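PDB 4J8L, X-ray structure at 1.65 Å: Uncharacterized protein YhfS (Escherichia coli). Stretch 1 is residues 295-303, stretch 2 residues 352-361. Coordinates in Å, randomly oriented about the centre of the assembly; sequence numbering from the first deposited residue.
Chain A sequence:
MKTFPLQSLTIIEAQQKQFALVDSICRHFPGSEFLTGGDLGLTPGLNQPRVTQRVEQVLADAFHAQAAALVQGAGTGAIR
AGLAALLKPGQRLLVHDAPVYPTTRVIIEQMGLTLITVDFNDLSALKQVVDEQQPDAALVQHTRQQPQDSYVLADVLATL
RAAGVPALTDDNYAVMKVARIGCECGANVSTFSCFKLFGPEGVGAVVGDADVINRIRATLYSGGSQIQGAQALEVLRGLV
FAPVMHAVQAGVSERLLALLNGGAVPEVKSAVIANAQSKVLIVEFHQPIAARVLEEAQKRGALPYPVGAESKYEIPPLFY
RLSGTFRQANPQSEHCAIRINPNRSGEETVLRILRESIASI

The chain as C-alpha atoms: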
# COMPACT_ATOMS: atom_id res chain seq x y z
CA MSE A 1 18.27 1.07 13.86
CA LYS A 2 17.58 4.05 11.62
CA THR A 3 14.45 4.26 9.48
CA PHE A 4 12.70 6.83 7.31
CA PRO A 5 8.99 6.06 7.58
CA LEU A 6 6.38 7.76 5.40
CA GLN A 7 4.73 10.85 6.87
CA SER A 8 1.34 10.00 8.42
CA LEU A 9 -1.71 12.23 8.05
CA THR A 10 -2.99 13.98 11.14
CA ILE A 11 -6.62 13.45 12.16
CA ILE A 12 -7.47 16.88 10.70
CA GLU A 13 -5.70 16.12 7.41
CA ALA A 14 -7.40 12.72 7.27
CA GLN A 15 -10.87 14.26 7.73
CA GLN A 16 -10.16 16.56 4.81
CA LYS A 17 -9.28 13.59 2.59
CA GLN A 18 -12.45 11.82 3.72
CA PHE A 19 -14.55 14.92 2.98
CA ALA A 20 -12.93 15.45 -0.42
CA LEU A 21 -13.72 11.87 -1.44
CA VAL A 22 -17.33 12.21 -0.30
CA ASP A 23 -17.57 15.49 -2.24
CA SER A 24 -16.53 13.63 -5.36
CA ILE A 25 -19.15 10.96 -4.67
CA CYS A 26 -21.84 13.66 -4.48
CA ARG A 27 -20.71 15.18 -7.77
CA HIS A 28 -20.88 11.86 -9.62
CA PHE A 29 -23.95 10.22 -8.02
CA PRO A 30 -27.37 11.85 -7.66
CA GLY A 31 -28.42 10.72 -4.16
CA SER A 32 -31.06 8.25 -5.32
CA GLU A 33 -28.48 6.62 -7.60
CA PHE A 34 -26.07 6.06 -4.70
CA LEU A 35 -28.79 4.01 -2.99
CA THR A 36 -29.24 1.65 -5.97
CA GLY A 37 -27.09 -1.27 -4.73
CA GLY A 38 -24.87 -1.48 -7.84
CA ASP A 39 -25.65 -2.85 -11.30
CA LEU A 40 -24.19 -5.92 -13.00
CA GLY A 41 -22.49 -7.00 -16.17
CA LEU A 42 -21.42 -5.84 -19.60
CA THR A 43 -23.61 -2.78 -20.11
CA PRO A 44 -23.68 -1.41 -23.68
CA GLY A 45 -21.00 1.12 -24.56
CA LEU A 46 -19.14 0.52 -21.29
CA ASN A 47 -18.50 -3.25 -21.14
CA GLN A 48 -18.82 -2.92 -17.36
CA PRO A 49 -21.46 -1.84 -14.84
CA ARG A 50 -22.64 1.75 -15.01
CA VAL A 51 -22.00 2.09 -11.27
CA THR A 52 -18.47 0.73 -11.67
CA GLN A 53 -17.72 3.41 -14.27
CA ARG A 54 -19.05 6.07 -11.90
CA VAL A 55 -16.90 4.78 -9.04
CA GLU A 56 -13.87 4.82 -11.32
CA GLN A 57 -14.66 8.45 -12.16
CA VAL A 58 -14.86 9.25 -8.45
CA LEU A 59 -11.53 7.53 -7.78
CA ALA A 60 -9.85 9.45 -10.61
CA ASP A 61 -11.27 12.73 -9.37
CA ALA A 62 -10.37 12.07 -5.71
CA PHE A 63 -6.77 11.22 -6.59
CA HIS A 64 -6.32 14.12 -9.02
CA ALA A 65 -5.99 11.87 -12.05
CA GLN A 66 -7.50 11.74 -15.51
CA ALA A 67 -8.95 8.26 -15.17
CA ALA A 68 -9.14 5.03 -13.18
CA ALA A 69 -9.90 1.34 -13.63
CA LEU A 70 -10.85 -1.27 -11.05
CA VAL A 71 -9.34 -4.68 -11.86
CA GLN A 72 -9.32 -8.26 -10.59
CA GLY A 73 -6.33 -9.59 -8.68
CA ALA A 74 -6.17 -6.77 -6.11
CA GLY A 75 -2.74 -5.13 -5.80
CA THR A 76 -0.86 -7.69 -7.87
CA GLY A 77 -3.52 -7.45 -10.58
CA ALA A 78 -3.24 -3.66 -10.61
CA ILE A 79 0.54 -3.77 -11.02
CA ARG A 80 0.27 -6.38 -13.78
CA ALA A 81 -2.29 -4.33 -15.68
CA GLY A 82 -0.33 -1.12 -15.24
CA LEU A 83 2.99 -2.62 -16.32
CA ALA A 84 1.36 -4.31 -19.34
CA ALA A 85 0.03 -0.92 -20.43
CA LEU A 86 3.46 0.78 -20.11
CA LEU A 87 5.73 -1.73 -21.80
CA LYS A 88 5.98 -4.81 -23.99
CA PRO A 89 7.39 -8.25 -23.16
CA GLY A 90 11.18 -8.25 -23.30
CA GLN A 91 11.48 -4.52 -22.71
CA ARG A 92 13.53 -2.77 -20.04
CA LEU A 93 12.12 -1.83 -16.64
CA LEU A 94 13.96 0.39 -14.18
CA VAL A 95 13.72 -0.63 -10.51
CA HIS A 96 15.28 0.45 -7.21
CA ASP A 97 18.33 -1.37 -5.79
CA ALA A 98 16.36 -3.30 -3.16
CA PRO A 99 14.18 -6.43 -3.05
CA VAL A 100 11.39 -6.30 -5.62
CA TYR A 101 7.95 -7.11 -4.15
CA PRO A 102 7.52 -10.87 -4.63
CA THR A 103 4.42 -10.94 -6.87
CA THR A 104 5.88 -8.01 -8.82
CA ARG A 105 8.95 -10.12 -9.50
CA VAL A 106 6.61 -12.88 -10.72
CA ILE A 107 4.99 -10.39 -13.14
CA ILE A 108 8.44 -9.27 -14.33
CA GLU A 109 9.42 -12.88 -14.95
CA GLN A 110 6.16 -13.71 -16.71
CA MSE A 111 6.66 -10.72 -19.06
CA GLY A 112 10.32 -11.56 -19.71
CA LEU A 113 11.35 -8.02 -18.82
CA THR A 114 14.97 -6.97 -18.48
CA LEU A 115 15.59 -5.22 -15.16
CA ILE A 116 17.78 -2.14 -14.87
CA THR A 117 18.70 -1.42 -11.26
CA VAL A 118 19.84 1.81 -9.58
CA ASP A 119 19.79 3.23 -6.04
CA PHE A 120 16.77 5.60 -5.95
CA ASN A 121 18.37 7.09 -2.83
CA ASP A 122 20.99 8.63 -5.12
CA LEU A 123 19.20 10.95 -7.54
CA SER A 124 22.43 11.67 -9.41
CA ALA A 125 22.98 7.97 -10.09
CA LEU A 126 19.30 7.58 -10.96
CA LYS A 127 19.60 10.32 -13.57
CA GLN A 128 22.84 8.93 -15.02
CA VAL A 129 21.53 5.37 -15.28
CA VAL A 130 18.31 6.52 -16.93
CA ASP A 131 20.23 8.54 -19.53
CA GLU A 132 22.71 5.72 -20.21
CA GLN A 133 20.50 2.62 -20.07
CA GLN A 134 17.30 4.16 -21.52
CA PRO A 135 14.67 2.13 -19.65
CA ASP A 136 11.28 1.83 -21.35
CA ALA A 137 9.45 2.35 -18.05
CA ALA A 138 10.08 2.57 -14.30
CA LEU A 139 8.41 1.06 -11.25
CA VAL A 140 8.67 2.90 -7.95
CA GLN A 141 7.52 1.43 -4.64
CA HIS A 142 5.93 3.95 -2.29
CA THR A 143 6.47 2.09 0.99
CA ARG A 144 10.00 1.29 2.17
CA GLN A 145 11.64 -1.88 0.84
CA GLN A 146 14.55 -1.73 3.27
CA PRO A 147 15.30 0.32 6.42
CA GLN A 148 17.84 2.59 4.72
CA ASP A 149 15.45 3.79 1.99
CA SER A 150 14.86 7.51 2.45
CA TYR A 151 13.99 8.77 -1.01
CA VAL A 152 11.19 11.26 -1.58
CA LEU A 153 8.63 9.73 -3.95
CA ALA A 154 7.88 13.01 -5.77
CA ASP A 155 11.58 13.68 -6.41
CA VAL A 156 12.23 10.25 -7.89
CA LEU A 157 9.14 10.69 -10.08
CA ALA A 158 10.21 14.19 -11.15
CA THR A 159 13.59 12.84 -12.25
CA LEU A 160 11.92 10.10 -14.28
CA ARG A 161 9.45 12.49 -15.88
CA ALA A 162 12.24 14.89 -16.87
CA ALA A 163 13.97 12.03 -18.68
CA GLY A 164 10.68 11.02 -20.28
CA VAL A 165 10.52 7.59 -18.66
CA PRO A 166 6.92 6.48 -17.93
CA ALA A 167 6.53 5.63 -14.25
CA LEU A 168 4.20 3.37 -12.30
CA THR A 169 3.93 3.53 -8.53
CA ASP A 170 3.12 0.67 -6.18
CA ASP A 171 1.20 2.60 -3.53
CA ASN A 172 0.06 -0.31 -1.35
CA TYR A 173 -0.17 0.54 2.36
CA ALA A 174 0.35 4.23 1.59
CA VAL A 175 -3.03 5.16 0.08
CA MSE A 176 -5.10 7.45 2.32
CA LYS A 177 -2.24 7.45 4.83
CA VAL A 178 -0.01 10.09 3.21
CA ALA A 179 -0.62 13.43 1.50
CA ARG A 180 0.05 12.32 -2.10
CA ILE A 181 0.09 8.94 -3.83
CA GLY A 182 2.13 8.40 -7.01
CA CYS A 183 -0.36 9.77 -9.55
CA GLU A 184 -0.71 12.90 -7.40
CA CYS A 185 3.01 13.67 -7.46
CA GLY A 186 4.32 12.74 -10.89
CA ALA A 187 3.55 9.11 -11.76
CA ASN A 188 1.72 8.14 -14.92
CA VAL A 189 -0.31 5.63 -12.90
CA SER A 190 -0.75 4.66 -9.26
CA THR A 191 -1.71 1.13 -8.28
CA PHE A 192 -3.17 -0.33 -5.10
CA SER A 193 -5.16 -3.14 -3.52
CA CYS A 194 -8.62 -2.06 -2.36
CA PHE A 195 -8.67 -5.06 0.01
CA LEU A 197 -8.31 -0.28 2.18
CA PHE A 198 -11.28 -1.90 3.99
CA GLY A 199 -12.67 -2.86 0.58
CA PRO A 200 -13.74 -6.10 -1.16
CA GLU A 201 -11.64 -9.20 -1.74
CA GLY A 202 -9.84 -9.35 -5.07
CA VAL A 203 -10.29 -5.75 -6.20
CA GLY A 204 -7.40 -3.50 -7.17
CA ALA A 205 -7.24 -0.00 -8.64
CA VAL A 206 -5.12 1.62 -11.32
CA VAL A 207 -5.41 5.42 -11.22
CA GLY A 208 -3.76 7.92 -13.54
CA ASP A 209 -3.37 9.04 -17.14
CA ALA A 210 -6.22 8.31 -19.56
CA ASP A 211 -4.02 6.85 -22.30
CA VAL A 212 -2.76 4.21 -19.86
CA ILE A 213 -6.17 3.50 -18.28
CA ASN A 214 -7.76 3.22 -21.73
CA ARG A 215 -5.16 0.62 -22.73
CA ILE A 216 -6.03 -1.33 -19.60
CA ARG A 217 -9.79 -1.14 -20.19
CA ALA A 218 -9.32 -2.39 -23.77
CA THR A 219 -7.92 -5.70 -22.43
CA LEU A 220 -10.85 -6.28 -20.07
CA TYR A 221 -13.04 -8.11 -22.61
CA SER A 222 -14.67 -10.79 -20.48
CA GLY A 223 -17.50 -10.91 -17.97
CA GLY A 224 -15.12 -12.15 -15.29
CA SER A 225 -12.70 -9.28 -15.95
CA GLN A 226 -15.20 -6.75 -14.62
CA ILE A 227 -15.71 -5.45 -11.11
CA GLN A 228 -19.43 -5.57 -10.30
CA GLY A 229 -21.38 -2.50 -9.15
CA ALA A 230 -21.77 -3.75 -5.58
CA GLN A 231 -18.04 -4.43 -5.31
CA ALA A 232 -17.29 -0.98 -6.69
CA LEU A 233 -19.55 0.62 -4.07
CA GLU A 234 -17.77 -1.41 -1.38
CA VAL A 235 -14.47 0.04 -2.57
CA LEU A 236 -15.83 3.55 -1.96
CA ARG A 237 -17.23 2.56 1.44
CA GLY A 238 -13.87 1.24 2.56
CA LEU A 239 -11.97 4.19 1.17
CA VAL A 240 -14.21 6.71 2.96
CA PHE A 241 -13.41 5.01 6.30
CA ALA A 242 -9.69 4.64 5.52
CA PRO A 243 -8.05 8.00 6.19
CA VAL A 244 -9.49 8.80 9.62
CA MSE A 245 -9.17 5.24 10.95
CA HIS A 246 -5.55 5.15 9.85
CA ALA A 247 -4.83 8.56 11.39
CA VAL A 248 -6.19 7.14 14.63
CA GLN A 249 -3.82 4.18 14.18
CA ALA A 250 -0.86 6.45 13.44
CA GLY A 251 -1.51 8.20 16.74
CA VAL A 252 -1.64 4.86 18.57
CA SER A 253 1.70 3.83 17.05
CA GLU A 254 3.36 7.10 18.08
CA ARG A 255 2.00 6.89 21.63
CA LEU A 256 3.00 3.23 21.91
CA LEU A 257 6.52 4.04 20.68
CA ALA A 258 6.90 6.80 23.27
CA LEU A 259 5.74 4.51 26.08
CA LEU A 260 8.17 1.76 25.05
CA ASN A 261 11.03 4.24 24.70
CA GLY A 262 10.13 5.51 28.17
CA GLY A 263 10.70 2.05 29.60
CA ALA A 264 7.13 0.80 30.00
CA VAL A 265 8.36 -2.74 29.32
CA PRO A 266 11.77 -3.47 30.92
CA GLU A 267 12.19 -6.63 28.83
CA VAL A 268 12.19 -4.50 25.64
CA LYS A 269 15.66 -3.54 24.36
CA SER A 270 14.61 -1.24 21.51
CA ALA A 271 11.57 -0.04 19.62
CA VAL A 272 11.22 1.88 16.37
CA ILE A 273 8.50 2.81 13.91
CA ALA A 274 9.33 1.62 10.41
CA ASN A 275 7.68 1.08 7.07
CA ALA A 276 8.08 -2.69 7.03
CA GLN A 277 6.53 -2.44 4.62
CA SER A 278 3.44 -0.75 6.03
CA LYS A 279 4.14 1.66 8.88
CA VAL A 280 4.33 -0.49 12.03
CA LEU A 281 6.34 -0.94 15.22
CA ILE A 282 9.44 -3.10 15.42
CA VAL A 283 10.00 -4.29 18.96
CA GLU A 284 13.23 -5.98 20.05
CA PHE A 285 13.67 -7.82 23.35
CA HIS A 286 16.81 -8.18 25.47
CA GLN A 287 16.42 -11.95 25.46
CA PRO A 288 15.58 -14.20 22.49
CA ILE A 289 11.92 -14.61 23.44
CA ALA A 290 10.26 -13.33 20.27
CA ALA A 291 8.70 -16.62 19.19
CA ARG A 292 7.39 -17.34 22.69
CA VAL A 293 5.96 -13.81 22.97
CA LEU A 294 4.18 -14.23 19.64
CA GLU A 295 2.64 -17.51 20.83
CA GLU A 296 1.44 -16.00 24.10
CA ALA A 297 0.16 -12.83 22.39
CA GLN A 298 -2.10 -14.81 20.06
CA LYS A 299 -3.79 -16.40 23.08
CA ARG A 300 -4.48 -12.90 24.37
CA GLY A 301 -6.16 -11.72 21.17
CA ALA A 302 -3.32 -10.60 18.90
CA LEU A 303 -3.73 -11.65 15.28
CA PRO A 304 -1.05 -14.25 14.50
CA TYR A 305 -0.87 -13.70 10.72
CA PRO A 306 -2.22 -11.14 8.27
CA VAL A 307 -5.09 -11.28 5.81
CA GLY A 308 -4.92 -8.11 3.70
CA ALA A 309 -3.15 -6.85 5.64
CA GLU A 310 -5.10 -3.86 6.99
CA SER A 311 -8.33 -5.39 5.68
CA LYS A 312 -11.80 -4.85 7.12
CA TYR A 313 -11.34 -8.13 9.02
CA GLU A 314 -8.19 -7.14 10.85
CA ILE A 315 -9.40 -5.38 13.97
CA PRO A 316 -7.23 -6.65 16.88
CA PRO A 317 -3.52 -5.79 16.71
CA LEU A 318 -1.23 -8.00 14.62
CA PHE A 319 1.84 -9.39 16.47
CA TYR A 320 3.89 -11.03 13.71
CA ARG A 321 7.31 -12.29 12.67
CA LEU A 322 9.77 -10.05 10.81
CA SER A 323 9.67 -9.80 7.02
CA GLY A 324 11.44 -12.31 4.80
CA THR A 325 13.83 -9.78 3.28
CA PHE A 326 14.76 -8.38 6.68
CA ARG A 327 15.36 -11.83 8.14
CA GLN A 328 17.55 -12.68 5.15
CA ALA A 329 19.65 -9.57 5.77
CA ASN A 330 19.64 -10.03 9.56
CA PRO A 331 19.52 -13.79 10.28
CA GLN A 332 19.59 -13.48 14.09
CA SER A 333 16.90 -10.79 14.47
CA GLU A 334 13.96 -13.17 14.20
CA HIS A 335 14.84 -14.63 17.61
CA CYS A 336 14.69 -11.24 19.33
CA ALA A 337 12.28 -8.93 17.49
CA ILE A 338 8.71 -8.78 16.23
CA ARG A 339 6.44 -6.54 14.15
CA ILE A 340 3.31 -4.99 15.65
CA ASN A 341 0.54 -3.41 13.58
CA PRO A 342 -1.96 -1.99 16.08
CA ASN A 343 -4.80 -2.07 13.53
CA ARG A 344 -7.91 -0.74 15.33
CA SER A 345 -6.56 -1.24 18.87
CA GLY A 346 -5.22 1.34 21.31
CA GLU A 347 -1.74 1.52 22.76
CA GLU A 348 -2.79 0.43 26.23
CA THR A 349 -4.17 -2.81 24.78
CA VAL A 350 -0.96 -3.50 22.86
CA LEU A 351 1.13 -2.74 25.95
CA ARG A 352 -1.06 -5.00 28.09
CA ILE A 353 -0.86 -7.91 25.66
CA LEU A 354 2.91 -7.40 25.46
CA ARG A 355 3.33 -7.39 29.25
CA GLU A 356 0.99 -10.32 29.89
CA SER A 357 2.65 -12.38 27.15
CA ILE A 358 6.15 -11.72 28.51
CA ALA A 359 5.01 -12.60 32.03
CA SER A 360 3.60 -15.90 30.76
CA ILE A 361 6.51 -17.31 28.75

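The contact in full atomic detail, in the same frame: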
# COMPACT_ATOMS: atom_id res chain seq x y z
N GLU A 295 3.56 -16.43 20.46
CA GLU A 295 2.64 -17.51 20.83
C GLU A 295 1.70 -17.07 21.94
O GLU A 295 0.48 -17.27 21.86
CB GLU A 295 3.41 -18.77 21.25
CG GLU A 295 2.50 -19.92 21.63
CD GLU A 295 3.26 -21.17 22.05
OE1 GLU A 295 2.65 -22.05 22.70
OE2 GLU A 295 4.46 -21.27 21.72
N GLU A 296 2.26 -16.46 22.98
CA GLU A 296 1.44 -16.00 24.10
C GLU A 296 0.52 -14.84 23.70
O GLU A 296 -0.59 -14.72 24.22
CB GLU A 296 2.31 -15.59 25.29
CG GLU A 296 3.10 -16.75 25.91
CD GLU A 296 2.20 -17.89 26.39
OE1 GLU A 296 1.05 -17.62 26.80
OE2 GLU A 296 2.65 -19.05 26.35
N ALA A 297 0.97 -13.99 22.79
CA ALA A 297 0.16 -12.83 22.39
C ALA A 297 -1.09 -13.27 21.64
O ALA A 297 -2.16 -12.68 21.80
CB ALA A 297 0.98 -11.85 21.54
N GLN A 298 -0.96 -14.32 20.83
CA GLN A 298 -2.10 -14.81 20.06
C GLN A 298 -3.20 -15.29 21.01
O GLN A 298 -4.39 -15.11 20.73
CB GLN A 298 -1.67 -15.94 19.10
CG GLN A 298 -2.81 -16.47 18.21
CD GLN A 298 -3.75 -17.44 18.92
OE1 GLN A 298 -3.35 -18.19 19.82
NE2 GLN A 298 -5.01 -17.43 18.51
N LYS A 299 -2.80 -15.89 22.13
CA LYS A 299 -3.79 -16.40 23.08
C LYS A 299 -4.56 -15.24 23.70
O LYS A 299 -5.71 -15.39 24.12
CB LYS A 299 -3.10 -17.20 24.20
CG LYS A 299 -2.38 -18.45 23.71
CD LYS A 299 -1.61 -19.11 24.85
CE LYS A 299 -0.83 -20.32 24.36
NZ LYS A 299 0.03 -20.89 25.45
N ARG A 300 -3.91 -14.09 23.75
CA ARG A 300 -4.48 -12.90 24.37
C ARG A 300 -5.07 -11.94 23.33
O ARG A 300 -5.23 -10.74 23.59
CB ARG A 300 -3.44 -12.23 25.26
CG ARG A 300 -3.09 -13.09 26.45
CD ARG A 300 -1.86 -12.61 27.18
NE ARG A 300 -1.62 -13.41 28.37
CZ ARG A 300 -1.02 -14.59 28.37
NH1 ARG A 300 -0.56 -15.10 27.23
NH2 ARG A 300 -0.86 -15.24 29.51
N GLY A 301 -5.39 -12.47 22.16
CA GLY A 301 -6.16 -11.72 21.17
C GLY A 301 -5.41 -11.10 20.00
O GLY A 301 -6.03 -10.58 19.07
N ALA A 302 -4.08 -11.12 20.04
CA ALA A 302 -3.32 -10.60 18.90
C ALA A 302 -3.53 -11.49 17.68
O ALA A 302 -3.54 -12.72 17.80
CB ALA A 302 -1.84 -10.55 19.25
N LEU A 303 -3.69 -10.88 16.52
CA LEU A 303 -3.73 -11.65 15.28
C LEU A 303 -2.36 -12.28 15.03
O LEU A 303 -1.34 -11.61 15.16
CB LEU A 303 -4.11 -10.76 14.10
CG LEU A 303 -5.43 -10.01 14.24
CD1 LEU A 303 -5.76 -9.31 12.91
CD2 LEU A 303 -6.55 -10.96 14.64
N ARG A 352 -0.57 -3.97 27.19
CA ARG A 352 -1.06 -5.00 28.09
C ARG A 352 -0.79 -6.40 27.54
O ARG A 352 -0.31 -7.28 28.24
CB ARG A 352 -2.55 -4.83 28.37
CG ARG A 352 -3.12 -5.91 29.30
CD ARG A 352 -4.63 -5.75 29.52
NE ARG A 352 -5.39 -5.83 28.28
CZ ARG A 352 -5.61 -6.95 27.60
NH1 ARG A 352 -5.11 -8.11 28.04
NH2 ARG A 352 -6.31 -6.93 26.47
N ILE A 353 -1.10 -6.61 26.26
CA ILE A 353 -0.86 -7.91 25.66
C ILE A 353 0.63 -8.23 25.68
O ILE A 353 1.03 -9.36 25.98
CB ILE A 353 -1.41 -7.97 24.21
CG1 ILE A 353 -2.94 -7.90 24.23
CG2 ILE A 353 -0.96 -9.25 23.52
CD1 ILE A 353 -3.54 -7.75 22.83
N LEU A 354 1.45 -7.22 25.39
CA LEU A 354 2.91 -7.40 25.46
C LEU A 354 3.36 -7.83 26.85
O LEU A 354 4.11 -8.80 27.00
CB LEU A 354 3.62 -6.10 25.09
CG LEU A 354 4.27 -6.01 23.71
CD1 LEU A 354 5.01 -4.69 23.59
CD2 LEU A 354 5.22 -7.18 23.50
N ARG A 355 2.92 -7.10 27.87
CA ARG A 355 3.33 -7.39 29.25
C ARG A 355 2.84 -8.75 29.74
O ARG A 355 3.58 -9.51 30.36
CB ARG A 355 2.84 -6.31 30.21
CG ARG A 355 3.60 -5.00 30.12
CD ARG A 355 2.86 -3.89 30.84
NE ARG A 355 3.74 -2.77 31.17
CZ ARG A 355 3.32 -1.54 31.46
NH1 ARG A 355 2.02 -1.26 31.47
NH2 ARG A 355 4.20 -0.60 31.75
N GLU A 356 1.57 -9.05 29.47
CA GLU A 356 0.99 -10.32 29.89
C GLU A 356 1.67 -11.51 29.20
O GLU A 356 1.90 -12.55 29.82
CB GLU A 356 -0.51 -10.34 29.64
CG GLU A 356 -1.31 -9.40 30.54
CD GLU A 356 -2.79 -9.44 30.23
OE1 GLU A 356 -3.18 -10.19 29.32
OE2 GLU A 356 -3.56 -8.74 30.91
N SER A 357 1.99 -11.33 27.92
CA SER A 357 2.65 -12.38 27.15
C SER A 357 4.05 -12.66 27.69
O SER A 357 4.43 -13.82 27.89
CB SER A 357 2.71 -12.00 25.67
OG SER A 357 1.39 -11.84 25.16
N ILE A 358 4.81 -11.59 27.93
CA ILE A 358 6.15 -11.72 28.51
C ILE A 358 6.13 -12.39 29.89
O ILE A 358 6.99 -13.22 30.22
CB ILE A 358 6.85 -10.35 28.59
CG1 ILE A 358 7.16 -9.83 27.19
CG2 ILE A 358 8.13 -10.42 29.44
CD1 ILE A 358 7.49 -8.36 27.13
N ALA A 359 5.12 -12.04 30.69
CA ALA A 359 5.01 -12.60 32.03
C ALA A 359 4.68 -14.09 31.99
O ALA A 359 4.89 -14.81 32.97
CB ALA A 359 3.97 -11.84 32.84
N SER A 360 4.17 -14.56 30.86
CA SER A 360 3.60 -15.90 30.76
C SER A 360 4.50 -16.90 30.04
O SER A 360 4.19 -18.09 30.00
CB SER A 360 2.24 -15.84 30.06
OG SER A 360 1.66 -17.13 29.98
N ILE A 361 5.61 -16.43 29.48
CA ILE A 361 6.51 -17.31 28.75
C ILE A 361 7.21 -18.29 29.69
O ILE A 361 7.65 -19.36 29.28
CB ILE A 361 7.58 -16.54 27.94
CG1 ILE A 361 8.50 -15.76 28.88
CG2 ILE A 361 6.92 -15.60 26.93
CD1 ILE A 361 9.56 -14.96 28.15
OXT ILE A 361 7.35 -18.03 30.89
O HOH W 1 -6.26 -9.82 25.96

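The most unusual feature of this contact is a serine that sits where two helices come closest yet spends its hydroxyl on its own helix. Ser357 OG donates to Ile353 O at 2.6 Å, one turn back, and with its polarity satisfied there the hydroxyl can lie against the backbone of the other stretch. Ser357 OG rests 3.2 Å from Ala297 CA and 3.4 Å from Glu296 C. Ala297 N is also only 3.2 Å from Ser357 OG, but the angle is too poor for a hydrogen bond. Here the serine acts as a small spacer, not as a cross-helix bonder.

That small spacer accompanies a tight fit. The helix that opens stretch 1 (295-299, begun earlier in the chain) and the helix of stretch 2 run at 124° to each other, neither parallel nor fully antiparallel, and their axes approach to 8.4 Å. The nearest alpha carbons, Glu296 CA and Ser357 CA, are 4.9 Å apart, and Glu296 CB meets Ser357 CB at 3.6 Å. Ala297 adds another small side chain at the seam.

Beside this seam lies the apolar part of the contact. Ile353 points its CA-to-CB bond sideways, but the end of its m, t side chain comes nearer to stretch 1. Ile353 CG2 packs 3.8 Å from Ala297 CB, while Ile353 CD1 reaches 3.5 Å from Arg300 O, where the chain has left the helix. Ala302 N lies 4.4 Å from the same Ile353 CD1. The turn between them uses Gly301 at phi 102°, psi -9°, where a CB would be jammed against the preceding carbonyl oxygen; the backbone itself calls for glycine. Ala302 N then donates to Ala297 O at 3.0 Å, closing the turn.

Arg300 carries the polar side and has the largest area covered by the other stretch. Within its own stretch, Arg300 NH1 donates to Glu296 O and to Glu296 OE1, each at 3.0 Å, the second bond being part of a salt bridge. The extended side chain lies along stretch 2, with Ser357 N and Glu356 O over one face of the guanidinium. Across the contact, Arg300 NE and Glu356 OE1 form a long salt bridge at 3.7 Å. Glu356 is shared, since Arg352 NH1 pairs with Glu356 OE1 at 3.1 Å within the second helix, so one carboxylate serves an arginine from each stretch.

Glu296 is similarly shared. Ser360 OG donates a weak hydrogen bond to Glu296 OE1 at 3.3 Å, while Lys299 NZ forms a salt bridge to Glu296 OE2 at 3.3 Å. A water extends the polar network at the turn: it donates to Arg300 O at 2.7 Å and accepts from Arg352 NH1 at 2.9 Å.

The rule to read here is division by size and charge: serine and alanine at the seam, with the backbone and CB of a glutamate against the serine, isoleucine beside them, and charged side chains paired largely within their own stretches, with a long salt bridge and a weak hydrogen bond across.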